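Local structure of alpha-1,3-glucanase (Streptomyces thermodiastaticus, 7C7D) at residues H160-N164 against L348-A352; F370-D376 against T397-L403; T142-S146 against G295-E299. The protein hydrolyses alpha-1,3-glucan as a thermostable glycosidase of family GH87, probably cutting alpha-1,3-glucosidic bonds within the polymer chain. All coordinates share one frame; numbering follows the deposited sequence.

Following the chain from its N terminus, 142-146 and 160-164 come first, both in the loop and strand edge of the N-terminal antiparallel beta domain. Next come 295-299, 348-352, 370-376 and 397-403, all on the parallel beta-helix. Contact 3 closes a loop of about 150 residues at 295-299. Contact 1 opens at 160-164, inside that loop, and closes beyond it at 348-352, so the two cross and together clip the N-terminal domain to the beta-helix. Contact 2 follows in series, a short closure between successive beta-helix coils. Asn373 and Asn402 of contact 2 bond to Asp349 and His160 of contact 1, while Thr351 of contact 1 bonds to Glu299 of contact 3.

Contact 1. Residues H160-N164 against L348-A352; sequences HFYDN and LDTTA
Asn164 and Asp349 carry this buried junction, where the N-terminal antiparallel beta domain is set against a loop of the pectate lyase-like parallel beta-helix. Asn164 grips both oxygens of the Asp349 carboxylate: its backbone N reaches OD2 at 2.9 Å, and its ND2 reaches OD1, also at 2.9 Å. Each donor arrives on the syn side, yet 27° out of the carboxylate plane, while OD1 lies in the amide plane of Asn164. The Asp349 CG stands beside its own backbone N (chi1 -53°), which turns the carboxylate across to the strand edge. Gln325 and Asn373, both from the beta-helix, add a donor each, to OD2 and OD1 respectively. With an alanine here both oxygens are gone, and Asn164 N and ND2 would probably be left without their acceptors at a buried interface. The like charges are a separate matter: Asp163 OD1 lies 3.1 Å from Asp349 OD2, two acceptors close together, the side chains crossing at about a right angle, and His326, which bonds to Asp163 OD1, probably eases the repulsion. The imidazole of His160 makes a further contact. Asn402 OD1 bonds to His160 ND1, and His160 CE1 lies 3.1 Å from Thr350 O, obliquely to the ring, while water 1, in the ring plane, sits 2.7 Å from His160 NE2 and gives a weak bond to Asp349 O.

Contact 2. Residues F370-D376 against T397-L403; sequences FLRNQGD and TITQPNL
Two successive coils of the parallel beta-helix meet here, Phe370, Leu371 and Arg372 pairing in register with Thr397, Ile398 and Thr399; the short strands run parallel. Leu371 N bonds to Thr397 O and Thr399 N to Leu371 O, both at 2.9 Å, and Asn373 N continues the ladder to Thr399 O. On one face Leu371 CD1 lies 3.9 Å from Ile398 CG1, the side chains side by side, pointing the same way and both touching Leu379. Such stacking of aliphatic residues from coil to coil inside the helix is a feature of pectate lyase-like right-handed beta-helices. The other face turns to the N-terminal domain. There Phe370 presents its ring edge to the guanidinium of Arg372, and Phe370 CZ lies 3.5 Å above the guanidinium plane, offset toward its rim. Thr399 OG1, opposite the backbone N (chi1 168°), reaches water 2, which also bonds Arg372 NE, while CG2 is left to wedge against Phe370 CZ and Arg372 CB. Arg372 NH1 is held by Asp194 and Asn164. Asn373 and Gln400 both take left-handed backbone angles, and the two segments bend together there. Beyond them Asn402 N gives a short bond of 2.7 Å to Gln374 O. Its side chain crosses to Asn373, the amide planes 58° apart, and Asn402 ND2 meets Asn373 OD1 at 2.9 Å with an N-H...O angle of 166°.

Contact 3. Residues T142-S146 against G295-E299; sequences TSKYS and GEVTE
Tyr145 reaches across to Glu296 from the tip of a type I beta turn, Ser143 to Ser146, which follows strand 133-142 of the N-terminal domain; the partner is a surface loop of the beta-helix. From CB, the first torsion (chi1 -49°) sets CG beside the backbone N and aims the ring at segment 295-299. One ring face is roofed by the CG methylene of Lys144, 4.0 Å above its centre, and the ring also stacks with that of His326. Along the rim, Tyr145 CD1 has Val297 O beside it near the ring plane, with Thr298 CG2 4.0 Å away, obliquely to the ring. Further out, Tyr145 CE1 passes Glu296 OE1 at 3.3 Å. At the tip, Tyr145 OH donates a 2.6 Å hydrogen bond to Glu296 OE1, on the syn side, 24° out of the carboxylate plane. Water 5 gives Tyr145 OH a weak further bond and a firmer one to Gly295 O. Lys144, its chain fully extended, brings NZ to the same Glu296 OE1 at 2.9 Å, a salt bridge from above the carboxylate plane. The backbone joins in where Lys144 O rests 3.2 Å from Thr298 CG2, and water 4 lies between Lys144 O and Thr298 O. Glu296 OE1 therefore has two donors on opposite faces of its plane, one charged and one neutral. That pairing would be expected to draw negative charge onto this oxygen and probably to limit the carboxylate's rotation, although Lys144 and Glu296 both lie exposed to solvent, which would probably weaken the salt bridge.

Contact 1. Residues H160-N164 against L348-A352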
# COMPACT_ATOMS: atom_id res chain seq x y z
N HIS A 160 10.12 -2.76 8.51
CA HIS A 160 10.60 -2.43 7.17
C HIS A 160 11.85 -3.25 6.82
O HIS A 160 12.87 -2.71 6.39
CB HIS A 160 10.86 -0.92 7.05
CG HIS A 160 10.65 -0.36 5.68
ND1 HIS A 160 9.40 -0.19 5.12
CD2 HIS A 160 11.54 0.13 4.78
CE1 HIS A 160 9.54 0.36 3.92
NE2 HIS A 160 10.82 0.57 3.70
N PHE A 161 11.77 -4.57 7.03
CA PHE A 161 12.93 -5.44 6.85
C PHE A 161 13.23 -5.72 5.39
O PHE A 161 14.38 -6.05 5.06
CB PHE A 161 12.69 -6.78 7.54
CG PHE A 161 12.26 -6.65 8.97
CD1 PHE A 161 12.96 -5.85 9.86
CD2 PHE A 161 11.15 -7.34 9.43
CE1 PHE A 161 12.56 -5.74 11.18
CE2 PHE A 161 10.74 -7.23 10.74
CZ PHE A 161 11.44 -6.43 11.62
N TYR A 162 12.23 -5.64 4.53
CA TYR A 162 12.38 -6.03 3.13
C TYR A 162 12.60 -4.80 2.26
O TYR A 162 12.55 -3.65 2.72
CB TYR A 162 11.15 -6.84 2.66
CG TYR A 162 11.03 -8.18 3.35
CD1 TYR A 162 10.43 -8.29 4.61
CD2 TYR A 162 11.53 -9.34 2.76
CE1 TYR A 162 10.35 -9.51 5.25
CE2 TYR A 162 11.46 -10.57 3.40
CZ TYR A 162 10.86 -10.64 4.65
OH TYR A 162 10.80 -11.86 5.29
N ASP A 163 12.84 -5.06 0.99
CA ASP A 163 13.15 -4.06 -0.02
C ASP A 163 12.86 -4.74 -1.36
O ASP A 163 12.76 -5.96 -1.43
CB ASP A 163 14.63 -3.68 0.08
CG ASP A 163 15.00 -2.54 -0.82
OD1 ASP A 163 14.25 -1.54 -0.83
OD2 ASP A 163 16.05 -2.64 -1.50
N ASN A 164 12.74 -3.93 -2.41
CA ASN A 164 12.48 -4.45 -3.75
C ASN A 164 13.60 -4.04 -4.68
O ASN A 164 14.01 -2.87 -4.71
CB ASN A 164 11.13 -3.96 -4.28
CG ASN A 164 9.96 -4.67 -3.61
OD1 ASN A 164 9.44 -5.64 -4.14
ND2 ASN A 164 9.58 -4.20 -2.43
N LEU A 348 6.52 1.49 -3.94
CA LEU A 348 7.22 0.41 -3.25
C LEU A 348 8.20 1.01 -2.25
O LEU A 348 8.87 2.00 -2.54
CB LEU A 348 8.05 -0.42 -4.22
CG LEU A 348 7.30 -0.88 -5.46
CD1 LEU A 348 8.26 -1.51 -6.43
CD2 LEU A 348 6.23 -1.85 -5.07
N ASP A 349 8.32 0.36 -1.09
CA ASP A 349 9.40 0.65 -0.15
C ASP A 349 9.39 2.13 0.25
O ASP A 349 10.31 2.90 -0.06
CB ASP A 349 10.77 0.28 -0.74
CG ASP A 349 10.85 -1.14 -1.26
OD1 ASP A 349 10.30 -2.06 -0.62
OD2 ASP A 349 11.50 -1.33 -2.31
N THR A 350 8.34 2.52 0.97
CA THR A 350 8.25 3.87 1.50
C THR A 350 8.25 3.79 3.02
O THR A 350 7.70 2.85 3.59
CB THR A 350 7.00 4.61 0.98
OG1 THR A 350 5.81 3.90 1.34
CG2 THR A 350 7.03 4.75 -0.54
N THR A 351 8.91 4.74 3.68
CA THR A 351 8.99 4.64 5.13
C THR A 351 7.73 5.11 5.84
O THR A 351 7.60 4.90 7.05
CB THR A 351 10.23 5.34 5.68
OG1 THR A 351 10.17 6.73 5.32
CG2 THR A 351 11.50 4.71 5.13
N ALA A 352 6.79 5.73 5.12
CA ALA A 352 5.48 6.06 5.67
C ALA A 352 4.42 5.69 4.63
O ALA A 352 4.59 4.70 3.90
CB ALA A 352 5.41 7.52 6.11
O HOH W 1 12.42 1.89 1.98

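Contact 2. Residues F370-D376 against T397-L403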
# COMPACT_ATOMS: atom_id res chain seq x y z
N PHE A 370 -0.27 -0.58 -7.57
CA PHE A 370 0.30 -1.64 -6.76
C PHE A 370 1.17 -1.01 -5.68
O PHE A 370 2.05 -0.20 -5.99
CB PHE A 370 1.16 -2.58 -7.61
CG PHE A 370 1.80 -3.68 -6.83
CD1 PHE A 370 1.03 -4.73 -6.36
CD2 PHE A 370 3.15 -3.65 -6.52
CE1 PHE A 370 1.60 -5.75 -5.61
CE2 PHE A 370 3.72 -4.67 -5.77
CZ PHE A 370 2.95 -5.72 -5.32
N LEU A 371 0.92 -1.39 -4.42
CA LEU A 371 1.62 -0.84 -3.27
C LEU A 371 2.16 -1.99 -2.42
O LEU A 371 1.38 -2.84 -1.97
CB LEU A 371 0.68 0.04 -2.43
CG LEU A 371 0.19 1.30 -3.15
CD1 LEU A 371 -1.25 1.16 -3.66
CD2 LEU A 371 0.31 2.50 -2.22
N ARG A 372 3.48 -2.02 -2.23
CA ARG A 372 4.13 -3.02 -1.39
C ARG A 372 5.09 -2.32 -0.43
O ARG A 372 5.85 -1.43 -0.84
CB ARG A 372 4.92 -4.02 -2.24
CG ARG A 372 5.74 -5.02 -1.44
CD ARG A 372 6.57 -5.93 -2.34
NE ARG A 372 5.77 -6.97 -2.99
CZ ARG A 372 6.01 -7.42 -4.22
NH1 ARG A 372 7.00 -6.91 -4.93
NH2 ARG A 372 5.23 -8.37 -4.74
N ASN A 373 5.08 -2.74 0.83
CA ASN A 373 6.11 -2.34 1.80
C ASN A 373 6.06 -0.83 2.11
O ASN A 373 7.07 -0.13 2.07
CB ASN A 373 7.51 -2.78 1.37
CG ASN A 373 8.54 -2.66 2.49
OD1 ASN A 373 8.22 -2.74 3.68
ND2 ASN A 373 9.80 -2.48 2.11
N GLN A 374 4.86 -0.35 2.43
CA GLN A 374 4.69 0.98 3.01
C GLN A 374 4.97 0.89 4.51
O GLN A 374 4.82 -0.17 5.12
CB GLN A 374 3.27 1.49 2.76
CG GLN A 374 3.06 2.09 1.39
CD GLN A 374 3.53 1.18 0.26
OE1 GLN A 374 2.90 0.16 -0.03
NE2 GLN A 374 4.63 1.55 -0.38
N GLY A 375 5.38 2.01 5.10
CA GLY A 375 5.70 2.06 6.51
C GLY A 375 4.57 2.49 7.42
O GLY A 375 4.80 2.72 8.61
N ASP A 376 3.37 2.63 6.89
CA ASP A 376 2.18 3.07 7.61
C ASP A 376 1.04 2.81 6.63
O ASP A 376 1.25 2.08 5.65
CB ASP A 376 2.33 4.54 7.97
CG ASP A 376 1.53 4.94 9.20
OD1 ASP A 376 0.32 4.66 9.25
OD2 ASP A 376 2.13 5.54 10.12
N THR A 397 -4.03 -2.95 -5.53
CA THR A 397 -3.48 -4.12 -4.86
C THR A 397 -2.44 -3.64 -3.86
O THR A 397 -1.51 -2.93 -4.23
CB THR A 397 -2.87 -5.10 -5.87
OG1 THR A 397 -3.93 -5.60 -6.69
CG2 THR A 397 -2.20 -6.27 -5.16
N ILE A 398 -2.63 -4.04 -2.60
CA ILE A 398 -1.82 -3.58 -1.48
C ILE A 398 -1.31 -4.80 -0.74
O ILE A 398 -2.08 -5.72 -0.44
CB ILE A 398 -2.66 -2.70 -0.54
CG1 ILE A 398 -3.05 -1.38 -1.23
CG2 ILE A 398 -1.96 -2.48 0.80
CD1 ILE A 398 -4.23 -0.68 -0.60
N THR A 399 -0.02 -4.80 -0.41
CA THR A 399 0.56 -5.89 0.35
C THR A 399 1.56 -5.36 1.36
O THR A 399 2.37 -4.47 1.07
CB THR A 399 1.22 -6.94 -0.57
OG1 THR A 399 2.01 -7.83 0.22
CG2 THR A 399 2.10 -6.30 -1.64
N GLN A 400 1.47 -5.89 2.57
CA GLN A 400 2.50 -5.71 3.59
C GLN A 400 2.79 -4.26 3.97
O GLN A 400 3.96 -3.85 4.00
CB GLN A 400 3.77 -6.47 3.21
CG GLN A 400 3.70 -7.95 3.58
CD GLN A 400 3.69 -8.19 5.08
OE1 GLN A 400 3.83 -7.25 5.88
NE2 GLN A 400 3.54 -9.46 5.49
N PRO A 401 1.79 -3.47 4.36
CA PRO A 401 2.11 -2.25 5.11
C PRO A 401 2.70 -2.67 6.45
O PRO A 401 2.19 -3.60 7.10
CB PRO A 401 0.75 -1.56 5.27
CG PRO A 401 -0.24 -2.70 5.27
CD PRO A 401 0.33 -3.75 4.34
N ASN A 402 3.80 -2.02 6.86
CA ASN A 402 4.56 -2.54 8.00
C ASN A 402 3.80 -2.40 9.31
O ASN A 402 4.01 -3.19 10.25
CB ASN A 402 5.85 -1.75 8.23
CG ASN A 402 6.79 -1.70 7.04
OD1 ASN A 402 7.53 -0.73 6.91
ND2 ASN A 402 6.79 -2.73 6.20
N LEU A 403 2.98 -1.36 9.42
CA LEU A 403 2.15 -1.10 10.57
C LEU A 403 0.92 -0.36 10.05
O LEU A 403 0.92 0.16 8.93
CB LEU A 403 2.91 -0.30 11.64
CG LEU A 403 3.53 1.03 11.24
CD1 LEU A 403 2.57 2.18 11.50
CD2 LEU A 403 4.86 1.26 11.98
O HOH W 2 4.68 -8.24 -0.61
O HOH W 3 2.06 -1.60 1.89

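Contact 3. Residues T142-S146 against G295-E299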
# COMPACT_ATOMS: atom_id res chain seq x y z
N THR A 142 20.41 -4.86 -0.67
CA THR A 142 20.98 -4.05 0.39
C THR A 142 20.00 -3.94 1.55
O THR A 142 18.80 -4.16 1.41
CB THR A 142 21.37 -2.65 -0.11
OG1 THR A 142 21.99 -1.93 0.96
CG2 THR A 142 20.14 -1.89 -0.59
N SER A 143 20.56 -3.58 2.71
CA SER A 143 19.81 -3.24 3.90
C SER A 143 19.68 -1.74 4.10
O SER A 143 19.04 -1.31 5.06
CB SER A 143 20.47 -3.86 5.14
OG SER A 143 21.81 -3.42 5.26
N LYS A 144 20.24 -0.95 3.17
CA LYS A 144 20.31 0.50 3.35
C LYS A 144 18.93 1.12 3.57
O LYS A 144 18.78 2.03 4.38
CB LYS A 144 20.99 1.13 2.13
CG LYS A 144 20.92 2.65 2.11
CD LYS A 144 21.61 3.24 0.90
CE LYS A 144 21.57 4.76 0.96
NZ LYS A 144 22.21 5.39 -0.21
N TYR A 145 17.92 0.64 2.85
CA TYR A 145 16.59 1.23 2.89
C TYR A 145 15.67 0.54 3.88
O TYR A 145 14.48 0.86 3.94
CB TYR A 145 15.96 1.23 1.49
CG TYR A 145 16.90 1.78 0.46
CD1 TYR A 145 17.12 3.15 0.36
CD2 TYR A 145 17.59 0.94 -0.40
CE1 TYR A 145 18.00 3.66 -0.58
CE2 TYR A 145 18.47 1.44 -1.34
CZ TYR A 145 18.67 2.80 -1.42
OH TYR A 145 19.55 3.29 -2.37
N SER A 146 16.20 -0.40 4.66
CA SER A 146 15.44 -1.27 5.53
C SER A 146 15.83 -1.04 6.99
O SER A 146 16.79 -0.32 7.29
CB SER A 146 15.67 -2.74 5.15
OG SER A 146 15.25 -2.99 3.82
N GLY A 295 14.05 7.58 -4.48
CA GLY A 295 14.78 8.39 -3.53
C GLY A 295 15.87 7.61 -2.83
O GLY A 295 16.25 6.50 -3.24
N GLU A 296 16.39 8.21 -1.77
CA GLU A 296 17.40 7.60 -0.91
C GLU A 296 16.95 7.66 0.54
O GLU A 296 17.78 7.71 1.46
CB GLU A 296 18.77 8.24 -1.10
CG GLU A 296 19.32 8.09 -2.51
CD GLU A 296 19.65 6.64 -2.88
OE1 GLU A 296 19.99 5.86 -1.96
OE2 GLU A 296 19.59 6.29 -4.07
N VAL A 297 15.65 7.64 0.77
CA VAL A 297 15.10 7.79 2.11
C VAL A 297 15.26 6.47 2.86
O VAL A 297 14.84 5.41 2.37
CB VAL A 297 13.63 8.24 2.05
CG1 VAL A 297 13.04 8.29 3.45
CG2 VAL A 297 13.53 9.59 1.37
N THR A 298 15.88 6.52 4.03
CA THR A 298 16.14 5.34 4.83
C THR A 298 15.50 5.42 6.21
O THR A 298 15.67 4.51 7.02
CB THR A 298 17.64 5.09 4.97
OG1 THR A 298 18.20 6.11 5.81
CG2 THR A 298 18.33 5.15 3.61
N GLU A 299 14.77 6.49 6.50
CA GLU A 299 14.19 6.69 7.81
C GLU A 299 12.88 7.43 7.63
O GLU A 299 12.54 7.87 6.53
CB GLU A 299 15.13 7.50 8.70
CG GLU A 299 15.46 8.85 8.12
CD GLU A 299 16.75 9.41 8.65
OE1 GLU A 299 17.10 9.10 9.81
OE2 GLU A 299 17.41 10.16 7.91
O HOH W 4 17.99 2.50 7.13
O HOH W 5 17.31 4.01 -4.20